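Local atomic coordinates of methyltransferase-like protein (Saccharopolyspora spinosa, PDB entry 4PNE), a protein that catalyses a [4+2] cycloaddition in spinosyn biosynthesis, has the fold of an S-adenosylmethionine-dependent methyltransferase and binds S-adenosylhomocysteine. Residues E241-S244 against S245-Y249. Residues are numbered along the deposited sequence; the frame is centred on the assembly and turned at random.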
ATOM      1  N   GLU A 241       3.693  11.876  -9.791  1.00 12.35           N
ATOM      2  CA  GLU A 241       2.423  12.342 -10.302  1.00 14.88           C
ATOM      3  C   GLU A 241       1.569  12.601  -9.104  1.00 13.47           C
ATOM      4  O   GLU A 241       1.388  11.705  -8.276  1.00 11.39           O
ATOM      5  CB  GLU A 241       1.759  11.305 -11.178  1.00 13.70           C
ATOM      6  CG  GLU A 241       2.642  10.671 -12.239  1.00 21.78           C
ATOM      7  CD  GLU A 241       2.078   9.331 -12.691  1.00 39.06           C
ATOM      8  OE1 GLU A 241       0.986   9.344 -13.311  1.00 46.26           O
ATOM      9  OE2 GLU A 241       2.686   8.269 -12.379  1.00 32.37           O
ATOM     10  N   ASP A 242       1.069  13.810  -8.998  1.00 12.77           N
ATOM     11  CA  ASP A 242       0.074  14.141  -7.985  1.00 12.82           C
ATOM     12  C   ASP A 242      -1.272  13.805  -8.574  1.00 11.02           C
ATOM     13  O   ASP A 242      -1.723  14.426  -9.527  1.00 12.51           O
ATOM     14  CB  ASP A 242       0.174  15.620  -7.573  1.00 11.97           C
ATOM     15  CG  ASP A 242      -0.898  16.029  -6.606  1.00 12.74           C
ATOM     16  OD1 ASP A 242      -1.807  15.230  -6.297  1.00 12.00           O
ATOM     17  OD2 ASP A 242      -0.819  17.150  -6.105  1.00 14.80           O
ATOM     18  N   VAL A 243      -1.941  12.797  -8.004  1.00 12.42           N
ATOM     19  CA  VAL A 243      -3.192  12.307  -8.579  1.00 11.98           C
ATOM     20  C   VAL A 243      -4.343  12.512  -7.566  1.00 14.11           C
ATOM     21  O   VAL A 243      -5.320  11.793  -7.558  1.00 13.06           O
ATOM     22  CB  VAL A 243      -3.081  10.819  -9.015  1.00 13.36           C
ATOM     23  CG1 VAL A 243      -1.965  10.636 -10.076  1.00 13.98           C
ATOM     24  CG2 VAL A 243      -2.797   9.857  -7.828  1.00 12.92           C
ATOM     25  N   SER A 244      -4.181  13.488  -6.696  1.00 12.85           N
ATOM     26  CA  SER A 244      -5.198  13.780  -5.696  1.00 12.75           C
ATOM     27  C   SER A 244      -6.579  14.005  -6.322  1.00 10.39           C
ATOM     28  O   SER A 244      -7.590  13.620  -5.732  1.00 11.53           O
ATOM     29  CB  SER A 244      -4.827  15.016  -4.898  1.00 10.86           C
ATOM     30  OG  SER A 244      -3.542  14.896  -4.368  1.00 14.49           O
ATOM     31  N   SER A 245      -6.645  14.653  -7.488  1.00 13.72           N
ATOM     32  CA  SER A 245      -7.926  14.895  -8.146  1.00 13.08           C
ATOM     33  C   SER A 245      -8.641  13.619  -8.618  1.00 15.23           C
ATOM     34  O   SER A 245      -9.875  13.628  -8.803  1.00 15.15           O
ATOM     35  CB  SER A 245      -7.754  15.823  -9.356  1.00 12.20           C
ATOM     36  OG  SER A 245      -6.959  15.238 -10.356  1.00 16.92           O
ATOM     37  N   ARG A 246      -7.872  12.546  -8.809  1.00 10.00           N
ATOM     38  CA  ARG A 246      -8.399  11.261  -9.267  1.00 10.56           C
ATOM     39  C   ARG A 246      -8.805  10.355  -8.118  1.00 13.38           C
ATOM     40  O   ARG A 246      -9.560   9.433  -8.315  1.00 12.46           O
ATOM     41  CB  ARG A 246      -7.354  10.536 -10.106  1.00 14.63           C
ATOM     42  CG  ARG A 246      -6.667  11.396 -11.120  1.00 15.01           C
ATOM     43  CD  ARG A 246      -7.625  12.091 -12.062  1.00 16.55           C
ATOM     44  NE  ARG A 246      -6.948  12.381 -13.318  1.00 20.28           N
ATOM     45  CZ  ARG A 246      -7.031  11.642 -14.417  1.00 21.66           C
ATOM     46  NH1 ARG A 246      -7.788  10.551 -14.456  1.00 24.40           N
ATOM     47  NH2 ARG A 246      -6.352  12.017 -15.494  1.00 26.09           N
ATOM     48  N   THR A 247      -8.264  10.574  -6.930  1.00 11.03           N
ATOM     49  CA  THR A 247      -8.501   9.636  -5.834  1.00 13.72           C
ATOM     50  C   THR A 247      -9.477  10.182  -4.807  1.00 11.17           C
ATOM     51  O   THR A 247      -9.798   9.504  -3.826  1.00 13.19           O
ATOM     52  CB  THR A 247      -7.206   9.289  -5.119  1.00 12.62           C
ATOM     53  OG1 THR A 247      -6.660  10.483  -4.576  1.00 15.96           O
ATOM     54  CG2 THR A 247      -6.200   8.663  -6.056  1.00 12.47           C
ATOM     55  N   ARG A 248      -9.951  11.403  -4.996  1.00 11.01           N
ATOM     56  CA  ARG A 248     -10.698  12.071  -3.926  1.00 12.42           C
ATOM     57  C   ARG A 248     -12.037  11.413  -3.652  1.00 13.29           C
ATOM     58  O   ARG A 248     -12.670  11.684  -2.626  1.00 14.10           O
ATOM     59  CB  ARG A 248     -10.920  13.550  -4.267  1.00 14.79           C
ATOM     60  CG  ARG A 248     -11.777  13.774  -5.486  1.00 15.56           C
ATOM     61  CD  ARG A 248     -11.841  15.267  -5.783  1.00 26.38           C
ATOM     62  NE  ARG A 248     -12.827  15.624  -6.792  1.00 24.47           N
ATOM     63  CZ  ARG A 248     -14.152  15.626  -6.641  1.00 35.09           C
ATOM     64  NH1 ARG A 248     -14.728  15.264  -5.502  1.00 34.53           N
ATOM     65  NH2 ARG A 248     -14.908  15.998  -7.666  1.00 36.79           N
ATOM     66  N   TYR A 249     -12.502  10.618  -4.603  1.00 12.60           N
ATOM     67  CA  TYR A 249     -13.755   9.900  -4.431  1.00 12.73           C
ATOM     68  C   TYR A 249     -13.647   8.772  -3.437  1.00 14.85           C
ATOM     69  O   TYR A 249     -14.680   8.287  -2.932  1.00 11.68           O
ATOM     70  CB  TYR A 249     -14.234   9.372  -5.772  1.00 13.26           C
ATOM     71  CG  TYR A 249     -14.345  10.498  -6.775  1.00 18.93           C
ATOM     72  CD1 TYR A 249     -13.334  10.752  -7.698  1.00 18.67           C
ATOM     73  CD2 TYR A 249     -15.443  11.345  -6.759  1.00 17.14           C
ATOM     74  CE1 TYR A 249     -13.427  11.806  -8.581  1.00 18.39           C
ATOM     75  CE2 TYR A 249     -15.541  12.391  -7.636  1.00 22.07           C
ATOM     76  CZ  TYR A 249     -14.539  12.621  -8.541  1.00 24.60           C
ATOM     77  OH  TYR A 249     -14.680  13.687  -9.403  1.00 31.12           O
TER
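V243 and R246 close a tight turn where strand 236-242, an outermost strand of the methyltransferase-like sheet, ends and passes into the short helix 244-247. The turn is held mainly by R246 N, which donates to V243 O at 2.9 Å in a bent bond, 143° at the hydrogen. One residue further on, T247 N divides its hydrogen between two acceptors, both weakly: V243 O at 3.2 Å and S244 O at 3.3 Å. The T247 hydroxyl adds another weak bond to S244 O. V243 O thus takes one sound bond and one weak one, while S244 O has two weak ones, both from T247.

The step out of the strand is fixed by an Asx turn. D242 OD1 accepts S244 N at 3.0 Å, a nearly straight bond of 165° running almost along the carboxylate C-O direction. The same oxygen takes the hydroxyl S244 OG at 2.6 Å on its syn lone pair, and two donors from one serine thus grip a single carboxylate oxygen. S244 OG in turn bonds with Y292 N of the adjacent strand 290-298, tying the turn to the sheet.

R246 bends at its second torsion (chi2 -56°); its aliphatic CG stays near V243 CB, while its guanidinium NH1 reaches the carboxylate of E66 in a salt bridge. Both buried, T247 and V243 meet through their methyls: T247 has CG2 anti to its carbonyl carbon, and this methyl lies 4.0 Å from V243 CG2, the two side chains crossing at about a right angle.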